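Hypothetical membrane spanning protein (Vibrio fischeri, PDB 4RCK) is of unknown function but carries a magnesium-binding von Willebrand factor A domain of BatA type, in a protein that probably spans the membrane. Local coordinates at residues 19-24 with 64-69; 60-65 with 83-88; 154-159 with 189-194; 181-186 with 199-204. All coordinates share one frame; numbering follows the deposited sequence.

Interaction 1 of 4, residues 19-24 with 64-69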
loop_
_atom_site.group_PDB
_atom_site.type_symbol
_atom_site.label_atom_id
_atom_site.label_comp_id
_atom_site.label_asym_id
_atom_site.label_seq_id
_atom_site.Cartn_x
_atom_site.Cartn_y
_atom_site.Cartn_z
ATOM N N ARG A 19 -3.178 -7.525 0.427
ATOM C CA ARG A 19 -4.548 -7.378 0.918
ATOM C C ARG A 19 -4.752 -6.116 1.756
ATOM O O ARG A 19 -3.828 -5.637 2.410
ATOM C CB ARG A 19 -4.949 -8.597 1.753
ATOM C CG ARG A 19 -5.228 -9.859 0.960
ATOM C CD ARG A 19 -5.665 -10.984 1.884
ATOM N NE ARG A 19 -6.739 -11.785 1.306
ATOM C CZ ARG A 19 -6.548 -12.859 0.547
ATOM N NH1 ARG A 19 -5.318 -13.266 0.270
ATOM N NH2 ARG A 19 -7.589 -13.525 0.066
ATOM N N ASP A 20 -5.974 -5.591 1.728
ATOM C CA ASP A 20 -6.390 -4.518 2.629
ATOM C C ASP A 20 -7.395 -5.055 3.636
ATOM O O ASP A 20 -8.487 -5.474 3.262
ATOM C CB ASP A 20 -7.002 -3.348 1.855
ATOM C CG ASP A 20 -5.955 -2.453 1.227
ATOM O OD1 ASP A 20 -4.775 -2.551 1.622
ATOM O OD2 ASP A 20 -6.317 -1.644 0.346
HETATM N N MSE A 21 -7.033 -5.043 4.913
HETATM C CA MSE A 21 -7.904 -5.615 5.932
HETATM C C MSE A 21 -8.179 -4.631 7.063
HETATM O O MSE A 21 -7.258 -4.124 7.700
HETATM C CB MSE A 21 -7.295 -6.903 6.485
HETATM C CG MSE A 21 -6.101 -7.410 5.692
HETATM SE SE MSE A 21 -6.026 -9.352 5.625
HETATM C CE MSE A 21 -6.443 -9.710 7.493
HETATM N N MSE A 22 -9.460 -4.367 7.302
HETATM C CA MSE A 22 -9.870 -3.436 8.345
HETATM C C MSE A 22 -10.375 -4.178 9.574
HETATM O O MSE A 22 -11.340 -4.939 9.497
HETATM C CB MSE A 22 -10.955 -2.493 7.828
HETATM C CG MSE A 22 -11.001 -1.155 8.542
HETATM SE SE MSE A 22 -9.485 -0.045 8.051
HETATM C CE MSE A 22 -9.533 -0.363 6.130
ATOM N N LEU A 23 -9.719 -3.952 10.707
ATOM C CA LEU A 23 -10.139 -4.555 11.963
ATOM C C LEU A 23 -11.123 -3.643 12.688
ATOM O O LEU A 23 -10.844 -2.466 12.912
ATOM C CB LEU A 23 -8.929 -4.849 12.851
ATOM C CG LEU A 23 -7.857 -5.768 12.260
ATOM C CD1 LEU A 23 -6.716 -5.969 13.246
ATOM C CD2 LEU A 23 -8.454 -7.105 11.846
ATOM N N VAL A 24 -12.277 -4.194 13.047
ATOM C CA VAL A 24 -13.304 -3.438 13.755
ATOM C C VAL A 24 -13.574 -4.074 15.115
ATOM O O VAL A 24 -14.048 -5.207 15.192
ATOM C CB VAL A 24 -14.610 -3.365 12.946
ATOM C CG1 VAL A 24 -15.614 -2.466 13.643
ATOM C CG2 VAL A 24 -14.331 -2.860 11.542
ATOM N N ASP A 64 0.434 -7.147 3.745
ATOM C CA ASP A 64 -0.909 -6.576 3.698
ATOM C C ASP A 64 -1.005 -5.283 4.501
ATOM O O ASP A 64 -0.237 -5.065 5.438
ATOM C CB ASP A 64 -1.935 -7.585 4.218
ATOM C CG ASP A 64 -1.740 -8.970 3.635
ATOM O OD1 ASP A 64 -1.835 -9.114 2.399
ATOM O OD2 ASP A 64 -1.502 -9.915 4.414
ATOM N N ARG A 65 -1.950 -4.426 4.124
ATOM C CA ARG A 65 -2.243 -3.225 4.899
ATOM C C ARG A 65 -3.327 -3.502 5.929
ATOM O O ARG A 65 -4.295 -4.210 5.654
ATOM C CB ARG A 65 -2.676 -2.072 3.992
ATOM C CG ARG A 65 -1.530 -1.258 3.436
ATOM C CD ARG A 65 -2.029 -0.015 2.726
ATOM N NE ARG A 65 -2.989 -0.336 1.677
ATOM C CZ ARG A 65 -3.717 0.569 1.032
ATOM N NH1 ARG A 65 -3.596 1.854 1.332
ATOM N NH2 ARG A 65 -4.568 0.188 0.090
ATOM N N LEU A 66 -3.160 -2.935 7.118
ATOM C CA LEU A 66 -4.110 -3.141 8.201
ATOM C C LEU A 66 -4.523 -1.817 8.840
ATOM O O LEU A 66 -3.713 -0.897 8.969
ATOM C CB LEU A 66 -3.514 -4.079 9.253
ATOM C CG LEU A 66 -3.426 -5.554 8.855
ATOM C CD1 LEU A 66 -2.427 -6.300 9.724
ATOM C CD2 LEU A 66 -4.796 -6.203 8.949
ATOM N N GLY A 67 -5.791 -1.728 9.229
ATOM C CA GLY A 67 -6.323 -0.543 9.876
ATOM C C GLY A 67 -7.208 -0.912 11.051
ATOM O O GLY A 67 -7.665 -2.050 11.152
ATOM N N LEU A 68 -7.459 0.047 11.938
ATOM C CA LEU A 68 -8.189 -0.239 13.171
ATOM C C LEU A 68 -9.380 0.693 13.408
ATOM O O LEU A 68 -9.225 1.911 13.493
ATOM C CB LEU A 68 -7.233 -0.169 14.365
ATOM C CG LEU A 68 -7.808 -0.417 15.761
ATOM C CD1 LEU A 68 -8.593 -1.720 15.805
ATOM C CD2 LEU A 68 -6.688 -0.430 16.791
ATOM N N VAL A 69 -10.565 0.099 13.520
ATOM C CA VAL A 69 -11.771 0.835 13.884
ATOM C C VAL A 69 -12.284 0.348 15.235
ATOM O O VAL A 69 -12.440 -0.851 15.451
ATOM C CB VAL A 69 -12.888 0.676 12.829
ATOM C CG1 VAL A 69 -14.107 1.498 13.217
ATOM C CG2 VAL A 69 -12.385 1.081 11.454
#
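M21 and L66 lie side by side on one face of a strand pair in which 19-24 and 64-69 run in parallel. The register is continuous from D20 with R65 to V24 with V69, and the strand axes approach to 4.6 Å. M21 N reaches R65 O nearly straight (N-H...O 168°), and V69 N reaches L23 O at 2.7 Å. Packing is densest in the middle. On the face carrying M21, L23, L66 and L68, M21 CB rests 3.6 Å from L66 CD2, and helix 46-60 covers this side. On the other face G67 has no side chain, and M22 SE lies over the strand there, 3.7 Å from G67 CA, while M22 CG meets V69 CG2 at 3.9 Å. Helix 106-118 covers M22 and V24. R65 CG stands anti to the carbonyl carbon (chi1 -86°), beside the buried D20, and the two form a salt bridge with R65 NE 2.8 Å from D20 OD1; both of its hydrogen bonds are weak, as expected from carboxylate and guanidinium planes 57° apart. The R19 end is looser and partly exposed: D64 OD1 accepts from R19 N on its anti side at 2.9 Å, whereas the R19 side chain leads away to E219 of the second subunit. That subunit also adds a parallel strand alongside 19-24, and the pair forms part of the central sheet of a von Willebrand factor A fold.

Interaction 2 of 4, residues 60-65 with 83-88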
loop_
_atom_site.group_PDB
_atom_site.type_symbol
_atom_site.label_atom_id
_atom_site.label_comp_id
_atom_site.label_asym_id
_atom_site.label_seq_id
_atom_site.Cartn_x
_atom_site.Cartn_y
_atom_site.Cartn_z
ATOM N N GLN A 60 1.178 -12.228 12.165
ATOM C CA GLN A 60 1.139 -13.349 11.235
ATOM C C GLN A 60 0.967 -12.855 9.794
ATOM O O GLN A 60 1.534 -13.431 8.862
ATOM C CB GLN A 60 0.023 -14.325 11.643
ATOM C CG GLN A 60 0.117 -15.720 11.031
ATOM C CD GLN A 60 1.463 -16.395 11.278
ATOM O OE1 GLN A 60 2.171 -16.081 12.240
ATOM N NE2 GLN A 60 1.818 -17.333 10.406
ATOM N N ARG A 61 0.217 -11.771 9.620
ATOM C CA ARG A 61 0.039 -11.151 8.306
ATOM C C ARG A 61 1.350 -10.654 7.698
ATOM O O ARG A 61 2.194 -10.101 8.398
ATOM C CB ARG A 61 -0.943 -9.986 8.407
ATOM C CG ARG A 61 -2.370 -10.389 8.730
ATOM C CD ARG A 61 -3.102 -10.876 7.493
ATOM N NE ARG A 61 -2.912 -12.299 7.235
ATOM C CZ ARG A 61 -3.450 -12.936 6.201
ATOM N NH1 ARG A 61 -3.239 -14.233 6.025
ATOM N NH2 ARG A 61 -4.202 -12.267 5.338
ATOM N N LYS A 62 1.509 -10.849 6.392
ATOM C CA LYS A 62 2.687 -10.365 5.673
ATOM C C LYS A 62 2.299 -9.752 4.332
ATOM O O LYS A 62 1.597 -10.375 3.536
ATOM C CB LYS A 62 3.696 -11.498 5.449
ATOM C CG LYS A 62 4.264 -12.107 6.724
ATOM C CD LYS A 62 5.132 -11.114 7.480
ATOM C CE LYS A 62 5.151 -11.431 8.968
ATOM N NZ LYS A 62 5.614 -12.819 9.242
ATOM N N GLY A 63 2.757 -8.529 4.091
ATOM C CA GLY A 63 2.549 -7.874 2.813
ATOM C C GLY A 63 1.184 -7.235 2.653
ATOM O O GLY A 63 0.818 -6.817 1.555
ATOM N N ASP A 64 0.434 -7.147 3.745
ATOM C CA ASP A 64 -0.909 -6.576 3.698
ATOM C C ASP A 64 -1.005 -5.283 4.501
ATOM O O ASP A 64 -0.237 -5.065 5.438
ATOM C CB ASP A 64 -1.935 -7.585 4.218
ATOM C CG ASP A 64 -1.740 -8.970 3.635
ATOM O OD1 ASP A 64 -1.835 -9.114 2.399
ATOM O OD2 ASP A 64 -1.502 -9.915 4.414
ATOM N N ARG A 65 -1.950 -4.426 4.124
ATOM C CA ARG A 65 -2.243 -3.225 4.899
ATOM C C ARG A 65 -3.327 -3.502 5.929
ATOM O O ARG A 65 -4.295 -4.210 5.654
ATOM C CB ARG A 65 -2.676 -2.072 3.992
ATOM C CG ARG A 65 -1.530 -1.258 3.436
ATOM C CD ARG A 65 -2.029 -0.015 2.726
ATOM N NE ARG A 65 -2.989 -0.336 1.677
ATOM C CZ ARG A 65 -3.717 0.569 1.032
ATOM N NH1 ARG A 65 -3.596 1.854 1.332
ATOM N NH2 ARG A 65 -4.568 0.188 0.090
ATOM N N PHE A 83 1.470 -0.372 6.414
ATOM C CA PHE A 83 2.330 -1.536 6.273
ATOM C C PHE A 83 3.097 -1.777 7.558
ATOM O O PHE A 83 3.730 -2.819 7.741
ATOM C CB PHE A 83 3.295 -1.355 5.108
ATOM C CG PHE A 83 2.800 -1.940 3.828
ATOM C CD1 PHE A 83 3.248 -3.177 3.411
ATOM C CD2 PHE A 83 1.879 -1.267 3.052
ATOM C CE1 PHE A 83 2.796 -3.731 2.234
ATOM C CE2 PHE A 83 1.427 -1.812 1.875
ATOM C CZ PHE A 83 1.881 -3.049 1.467
ATOM N N ASP A 84 3.042 -0.798 8.451
ATOM C CA ASP A 84 3.628 -0.967 9.763
ATOM C C ASP A 84 2.593 -1.551 10.706
ATOM O O ASP A 84 1.728 -0.843 11.217
ATOM C CB ASP A 84 4.161 0.350 10.310
ATOM C CG ASP A 84 4.954 0.153 11.576
ATOM O OD1 ASP A 84 5.296 -1.014 11.865
ATOM O OD2 ASP A 84 5.241 1.144 12.274
ATOM N N ARG A 85 2.680 -2.856 10.919
ATOM C CA ARG A 85 1.753 -3.546 11.800
ATOM C C ARG A 85 1.956 -3.164 13.261
ATOM O O ARG A 85 0.998 -3.100 14.037
ATOM C CB ARG A 85 1.904 -5.049 11.628
ATOM C CG ARG A 85 1.259 -5.583 10.367
ATOM C CD ARG A 85 2.325 -6.004 9.402
ATOM N NE ARG A 85 3.340 -6.774 10.105
ATOM C CZ ARG A 85 3.933 -7.852 9.614
ATOM N NH1 ARG A 85 3.619 -8.290 8.401
ATOM N NH2 ARG A 85 4.842 -8.491 10.337
ATOM N N ASN A 86 3.214 -2.925 13.622
ATOM C CA ASN A 86 3.592 -2.506 14.968
ATOM C C ASN A 86 2.736 -1.373 15.526
ATOM O O ASN A 86 2.346 -1.403 16.692
ATOM C CB ASN A 86 5.060 -2.081 14.980
ATOM C CG ASN A 86 5.979 -3.151 14.424
ATOM O OD1 ASN A 86 5.726 -4.346 14.581
ATOM N ND2 ASN A 86 7.053 -2.728 13.769
ATOM N N THR A 87 2.441 -0.379 14.694
ATOM C CA THR A 87 1.658 0.770 15.142
ATOM C C THR A 87 0.201 0.381 15.397
ATOM O O THR A 87 -0.446 0.938 16.280
ATOM C CB THR A 87 1.719 1.948 14.130
ATOM O OG1 THR A 87 1.239 3.147 14.751
ATOM C CG2 THR A 87 0.895 1.661 12.883
ATOM N N VAL A 88 -0.306 -0.592 14.645
ATOM C CA VAL A 88 -1.681 -1.043 14.830
ATOM C C VAL A 88 -1.766 -1.902 16.083
ATOM O O VAL A 88 -2.779 -1.909 16.783
ATOM C CB VAL A 88 -2.201 -1.848 13.622
ATOM C CG1 VAL A 88 -3.717 -1.980 13.689
ATOM C CG2 VAL A 88 -1.787 -1.186 12.324
#
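The carbonyl O of G63 has two neighbours: it is hydrogen-bonded to H18 ND1, and CE1 of the F83 ring lies 3.7 Å from it, oblique to the ring. No hydrogen bond joins 60-65 to 83-88, so the contact rests on packing. The F83 ring sits against backbone carbonyls of the turn, with D64 O over one face. R65 CG approaches the ring obliquely, at 3.4 Å from F83 CE2, and the R65 guanidinium plane is turned 23° from the ring; its charge goes to D20. F83 also meets F83 of the second subunit, their planes at about 40°. Further along, R85 bends at chi2 (109°), which carries CD off the extended path, and its guanidinium takes K62 CD at its edge, in plane, 3.3 Å from R85 NH1. K62 NZ and R85 NH2, like charges 4.5 Å apart, would be expected to repel mildly. D84, the N-cap of the following helix, accepts a weak bond from N86 N. The contact thus sets a capped helix start against the helix-to-strand turn before 65-71, a junction of the alternating helices and strands of the von Willebrand factor A fold.

Interaction 3 of 4, residues 154-159 with 189-194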
loop_
_atom_site.group_PDB
_atom_site.type_symbol
_atom_site.label_atom_id
_atom_site.label_comp_id
_atom_site.label_asym_id
_atom_site.label_seq_id
_atom_site.Cartn_x
_atom_site.Cartn_y
_atom_site.Cartn_z
ATOM N N ALA A 154 -2.145 11.355 -14.460
ATOM C CA ALA A 154 -0.764 11.060 -14.102
ATOM C C ALA A 154 0.131 12.280 -14.289
ATOM O O ALA A 154 0.166 12.881 -15.364
ATOM C CB ALA A 154 -0.241 9.888 -14.916
ATOM N N LYS A 155 0.845 12.644 -13.231
ATOM C CA LYS A 155 1.833 13.711 -13.300
ATOM C C LYS A 155 3.191 13.099 -13.619
ATOM O O LYS A 155 3.748 12.363 -12.804
ATOM C CB LYS A 155 1.878 14.492 -11.982
ATOM C CG LYS A 155 2.779 15.718 -11.996
ATOM C CD LYS A 155 2.888 16.358 -10.614
ATOM C CE LYS A 155 1.607 17.078 -10.212
ATOM N NZ LYS A 155 1.713 17.668 -8.845
ATOM N N ILE A 156 3.720 13.382 -14.806
ATOM C CA ILE A 156 4.996 12.792 -15.203
ATOM C C ILE A 156 6.148 13.802 -15.144
ATOM O O ILE A 156 6.115 14.865 -15.769
ATOM C CB ILE A 156 4.915 12.149 -16.625
ATOM C CG1 ILE A 156 6.209 12.346 -17.418
ATOM C CG2 ILE A 156 3.737 12.671 -17.402
ATOM C CD1 ILE A 156 7.229 11.279 -17.179
ATOM N N TYR A 157 7.153 13.453 -14.344
ATOM C CA TYR A 157 8.391 14.213 -14.249
ATOM C C TYR A 157 9.406 13.667 -15.245
ATOM O O TYR A 157 9.577 12.454 -15.362
ATOM C CB TYR A 157 8.966 14.147 -12.832
ATOM C CG TYR A 157 8.103 14.788 -11.768
ATOM C CD1 TYR A 157 8.127 16.159 -11.564
ATOM C CD2 TYR A 157 7.280 14.020 -10.955
ATOM C CE1 TYR A 157 7.347 16.752 -10.591
ATOM C CE2 TYR A 157 6.497 14.603 -9.976
ATOM C CZ TYR A 157 6.534 15.970 -9.798
ATOM O OH TYR A 157 5.757 16.559 -8.826
ATOM N N THR A 158 10.084 14.561 -15.955
ATOM C CA THR A 158 11.057 14.148 -16.957
ATOM C C THR A 158 12.475 14.541 -16.547
ATOM O O THR A 158 12.697 15.623 -16.008
ATOM C CB THR A 158 10.727 14.754 -18.332
ATOM O OG1 THR A 158 10.862 16.179 -18.272
ATOM C CG2 THR A 158 9.303 14.407 -18.736
ATOM N N VAL A 159 13.430 13.650 -16.795
ATOM C CA VAL A 159 14.821 13.893 -16.424
ATOM C C VAL A 159 15.768 13.701 -17.604
ATOM O O VAL A 159 15.973 12.581 -18.069
ATOM C CB VAL A 159 15.273 12.964 -15.275
ATOM C CG1 VAL A 159 16.691 13.303 -14.843
ATOM C CG2 VAL A 159 14.316 13.063 -14.097
ATOM N N THR A 189 10.510 18.684 -21.885
ATOM C CA THR A 189 9.915 19.787 -21.140
ATOM C C THR A 189 8.411 19.848 -21.382
ATOM O O THR A 189 7.629 19.963 -20.437
ATOM C CB THR A 189 10.549 21.139 -21.522
ATOM O OG1 THR A 189 11.944 21.125 -21.191
ATOM C CG2 THR A 189 9.870 22.277 -20.775
ATOM N N LYS A 190 8.015 19.768 -22.652
ATOM C CA LYS A 190 6.602 19.773 -23.029
ATOM C C LYS A 190 5.823 18.689 -22.298
ATOM O O LYS A 190 4.727 18.935 -21.801
ATOM C CB LYS A 190 6.437 19.579 -24.538
ATOM C CG LYS A 190 6.653 20.824 -25.382
ATOM C CD LYS A 190 6.567 20.473 -26.860
ATOM C CE LYS A 190 7.455 21.369 -27.706
ATOM N NZ LYS A 190 7.722 20.760 -29.041
ATOM N N ILE A 191 6.398 17.491 -22.242
ATOM C CA ILE A 191 5.766 16.353 -21.582
ATOM C C ILE A 191 5.456 16.654 -20.120
ATOM O O ILE A 191 4.317 16.509 -19.675
ATOM C CB ILE A 191 6.653 15.095 -21.655
ATOM C CG1 ILE A 191 6.826 14.646 -23.108
ATOM C CG2 ILE A 191 6.055 13.974 -20.823
ATOM C CD1 ILE A 191 7.703 13.423 -23.269
ATOM N N ALA A 192 6.477 17.079 -19.384
ATOM C CA ALA A 192 6.325 17.404 -17.971
ATOM C C ALA A 192 5.329 18.541 -17.767
ATOM O O ALA A 192 4.443 18.456 -16.917
ATOM C CB ALA A 192 7.671 17.765 -17.368
ATOM N N THR A 193 5.481 19.600 -18.557
ATOM C CA THR A 193 4.608 20.766 -18.473
ATOM C C THR A 193 3.157 20.415 -18.787
ATOM O O THR A 193 2.243 20.814 -18.061
ATOM C CB THR A 193 5.079 21.883 -19.429
ATOM O OG1 THR A 193 6.202 22.561 -18.852
ATOM C CG2 THR A 193 3.965 22.890 -19.679
HETATM N N MSE A 194 2.956 19.662 -19.865
HETATM C CA MSE A 194 1.621 19.256 -20.298
HETATM C C MSE A 194 0.858 18.526 -19.196
HETATM O O MSE A 194 -0.361 18.652 -19.081
HETATM C CB MSE A 194 1.721 18.365 -21.538
HETATM C CG MSE A 194 0.394 17.862 -22.069
HETATM SE SE MSE A 194 0.617 16.834 -23.707
HETATM C CE MSE A 194 1.351 18.236 -24.847
#
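In I191 of the helix, chi1 of -64° sets CG1 anti to the carbonyl carbon and leaves CG2 anti to the backbone N, where it meets two strand side chains. In T158, chi1 of 65° places OG1 between the backbone N and the carbonyl carbon, and CG2 then stands anti to the carbonyl carbon, 3.9 Å from I191 CG2. I156 supplies the second contact, its CG1 3.8 Å from the same I191 CG2. Both strand side chains cross I191 at a slant, so one methyl lies against two neighbours on a single face of the strand. Beside this apolar patch A192 comes close to the backbone: its CA-H points at I156 O (CA to O 3.4 Å), and its CB is 3.7 Å from T158 OG1. That hydroxyl has its polar partner in L188 O, one turn earlier in the helix. The helix axis passes 7.1 Å from the strand axis and runs nearly against it, at 152°. The chain order, parallel strand 154-161, helix 185-195, parallel strand 199-202, makes this a beta-alpha-beta crossover, with strands 165-169 and 174-178 inserted before the helix. The strand's other neighbour, 124-131, meets I156 through I127 and L129, while A146 of helix 142-151 flanks I191. L110 of the second subunit packs on both I156 and I191, which extends the buried patch across the interface.

Interaction 4 of 4, residues 181-186 with 199-204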
loop_
_atom_site.group_PDB
_atom_site.type_symbol
_atom_site.label_atom_id
_atom_site.label_comp_id
_atom_site.label_asym_id
_atom_site.label_seq_id
_atom_site.Cartn_x
_atom_site.Cartn_y
_atom_site.Cartn_z
ATOM N N ARG A 181 24.230 15.415 -27.527
ATOM C CA ARG A 181 23.727 16.118 -28.697
ATOM C C ARG A 181 22.293 15.693 -28.957
ATOM O O ARG A 181 21.441 16.504 -29.326
ATOM C CB ARG A 181 24.595 15.822 -29.919
ATOM C CG ARG A 181 25.897 15.126 -29.576
ATOM C CD ARG A 181 26.094 13.849 -30.377
ATOM N NE ARG A 181 26.863 12.862 -29.623
ATOM C CZ ARG A 181 28.178 12.915 -29.442
ATOM N NH1 ARG A 181 28.879 13.912 -29.956
ATOM N NH2 ARG A 181 28.795 11.971 -28.742
ATOM N N ASP A 182 22.040 14.407 -28.742
ATOM C CA ASP A 182 20.767 13.792 -29.077
ATOM C C ASP A 182 19.635 14.264 -28.170
ATOM O O ASP A 182 18.503 14.433 -28.632
ATOM C CB ASP A 182 20.894 12.270 -29.005
ATOM C CG ASP A 182 20.023 11.565 -30.020
ATOM O OD1 ASP A 182 19.875 12.093 -31.141
ATOM O OD2 ASP A 182 19.488 10.483 -29.697
ATOM N N LEU A 183 19.955 14.473 -26.892
ATOM C CA LEU A 183 18.975 14.829 -25.864
ATOM C C LEU A 183 17.954 15.880 -26.300
ATOM O O LEU A 183 18.292 17.040 -26.513
ATOM C CB LEU A 183 19.695 15.319 -24.601
ATOM C CG LEU A 183 18.808 15.572 -23.380
ATOM C CD1 LEU A 183 18.301 14.250 -22.820
ATOM C CD2 LEU A 183 19.537 16.374 -22.313
ATOM N N ASP A 184 16.703 15.448 -26.435
ATOM C CA ASP A 184 15.597 16.345 -26.747
ATOM C C ASP A 184 15.022 16.919 -25.463
ATOM O O ASP A 184 14.280 16.243 -24.748
ATOM C CB ASP A 184 14.511 15.610 -27.535
ATOM C CG ASP A 184 13.549 16.554 -28.227
ATOM O OD1 ASP A 184 13.536 17.755 -27.889
ATOM O OD2 ASP A 184 12.796 16.087 -29.107
ATOM N N GLU A 185 15.364 18.171 -25.176
ATOM C CA GLU A 185 14.957 18.789 -23.923
ATOM C C GLU A 185 13.577 19.435 -24.010
ATOM O O GLU A 185 12.784 19.337 -23.073
ATOM C CB GLU A 185 15.993 19.824 -23.476
ATOM C CG GLU A 185 17.320 19.216 -23.041
ATOM C CD GLU A 185 18.194 20.191 -22.277
ATOM O OE1 GLU A 185 18.027 20.302 -21.044
ATOM O OE2 GLU A 185 19.044 20.850 -22.911
ATOM N N ASP A 186 13.277 20.080 -25.133
ATOM C CA ASP A 186 12.004 20.787 -25.248
ATOM C C ASP A 186 10.833 19.840 -25.520
ATOM O O ASP A 186 9.681 20.221 -25.337
ATOM C CB ASP A 186 12.071 21.869 -26.330
ATOM C CG ASP A 186 12.477 21.324 -27.680
ATOM O OD1 ASP A 186 13.442 20.534 -27.737
ATOM O OD2 ASP A 186 11.834 21.688 -28.687
ATOM N N TYR A 199 10.624 19.322 -15.458
ATOM C CA TYR A 199 11.746 18.735 -16.178
ATOM C C TYR A 199 13.065 19.066 -15.494
ATOM O O TYR A 199 13.295 20.203 -15.083
ATOM C CB TYR A 199 11.787 19.211 -17.630
ATOM C CG TYR A 199 13.127 18.948 -18.276
ATOM C CD1 TYR A 199 13.509 17.658 -18.621
ATOM C CD2 TYR A 199 14.021 19.983 -18.517
ATOM C CE1 TYR A 199 14.736 17.408 -19.198
ATOM C CE2 TYR A 199 15.251 19.742 -19.096
ATOM C CZ TYR A 199 15.604 18.453 -19.434
ATOM O OH TYR A 199 16.828 18.204 -20.011
ATOM N N PHE A 200 13.934 18.068 -15.388
ATOM C CA PHE A 200 15.240 18.256 -14.775
ATOM C C PHE A 200 16.356 17.784 -15.702
ATOM O O PHE A 200 16.210 16.787 -16.405
ATOM C CB PHE A 200 15.315 17.510 -13.444
ATOM C CG PHE A 200 14.239 17.890 -12.471
ATOM C CD1 PHE A 200 14.435 18.923 -11.572
ATOM C CD2 PHE A 200 13.036 17.205 -12.446
ATOM C CE1 PHE A 200 13.447 19.272 -10.671
ATOM C CE2 PHE A 200 12.045 17.549 -11.549
ATOM C CZ PHE A 200 12.251 18.584 -10.660
ATOM N N ARG A 201 17.472 18.505 -15.697
ATOM C CA ARG A 201 18.640 18.119 -16.482
ATOM C C ARG A 201 19.803 17.756 -15.565
ATOM O O ARG A 201 20.274 18.588 -14.788
ATOM C CB ARG A 201 19.046 19.244 -17.438
ATOM C CG ARG A 201 20.422 19.069 -18.068
ATOM C CD ARG A 201 20.434 17.985 -19.136
ATOM N NE ARG A 201 21.783 17.736 -19.639
ATOM C CZ ARG A 201 22.382 18.471 -20.571
ATOM N NH1 ARG A 201 23.611 18.169 -20.965
ATOM N NH2 ARG A 201 21.756 19.510 -21.107
ATOM N N ALA A 202 20.256 16.509 -15.651
ATOM C CA ALA A 202 21.364 16.035 -14.827
ATOM C C ALA A 202 22.653 15.978 -15.634
ATOM O O ALA A 202 22.781 15.168 -16.553
ATOM C CB ALA A 202 21.048 14.667 -14.245
ATOM N N ARG A 203 23.610 16.830 -15.284
ATOM C CA ARG A 203 24.876 16.885 -16.008
ATOM C C ARG A 203 25.962 16.067 -15.317
ATOM O O ARG A 203 27.063 15.909 -15.847
ATOM C CB ARG A 203 25.324 18.336 -16.182
ATOM C CG ARG A 203 24.569 19.063 -17.283
ATOM C CD ARG A 203 25.080 20.476 -17.492
ATOM N NE ARG A 203 24.466 21.099 -18.662
ATOM C CZ ARG A 203 23.279 21.697 -18.655
ATOM N NH1 ARG A 203 22.571 21.757 -17.535
ATOM N NH2 ARG A 203 22.799 22.235 -19.768
ATOM N N ASN A 204 25.643 15.547 -14.135
ATOM C CA ASN A 204 26.516 14.597 -13.452
ATOM C C ASN A 204 25.746 13.790 -12.408
ATOM O O ASN A 204 24.538 13.970 -12.237
ATOM C CB ASN A 204 27.705 15.311 -12.804
ATOM C CG ASN A 204 27.293 16.228 -11.674
ATOM O OD1 ASN A 204 27.097 15.786 -10.544
ATOM N ND2 ASN A 204 27.174 17.518 -11.969
#
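The start of helix 185-195 meets one face of strand 199-202 through L183 and E185 on one side and Y199 and R201 on the other. Y199 CG stands anti to the backbone N (chi1 164°), and from there the ring extends to E185. Y199 OH donates to E185 OE1 at 2.6 Å, and this oxygen lies at the edge of the Y199 ring, near its plane. It is met on its anti side, 19° out of the carboxylate plane. The other oxygen, E185 OE2, forms a salt bridge with R201 NH2 at 3.5 Å, where the two flat groups stand almost perpendicular (86°). One carboxylate therefore serves both residues with separate oxygens. In the fold, this contact lies at the start of the helix of a beta-alpha-beta crossover: the helix, whose N-cap is D184, leads on to the strand it is packed beside. L183 CD2 lies 3.6 Å above the R201 guanidinium, offset toward the rim, and 3.7 Å from R201 CD. R203 CZ lies over the opposite face, so the R201 guanidinium sits between L183 and a second cation, and the nearby E185 carboxylate may offset their repulsion. R201 NH1 is hydrogen-bonded to G162 O. The L183 side chain comes within about 5 Å of that of D132, a magnesium-binding residue of this protein, although D132 binds no ion in this chain here.

In the fold
Along the chain interactions 1 and 2 come first, sharing D64 and R65, and their centres are 9 Å apart; M21 SE touches R61 NH2 at 3.5 Å. Interactions 3 and 4 follow, 13 Å apart, crossing in sequence and both using helix 185-195 and neighbouring strands 154-161 and 199-202; T158 O and F200 N, 2.8 Å apart, probably bond. The two pairs are remote: centres of interactions 1 and 4 lie 44 Å apart, with nearest atoms about 26 Å. The chain thus holds two separate three-stranded sheets. Since 19-24 continues its ladder into the second subunit, each compact domain is probably built from halves of both chains, as in a domain swap.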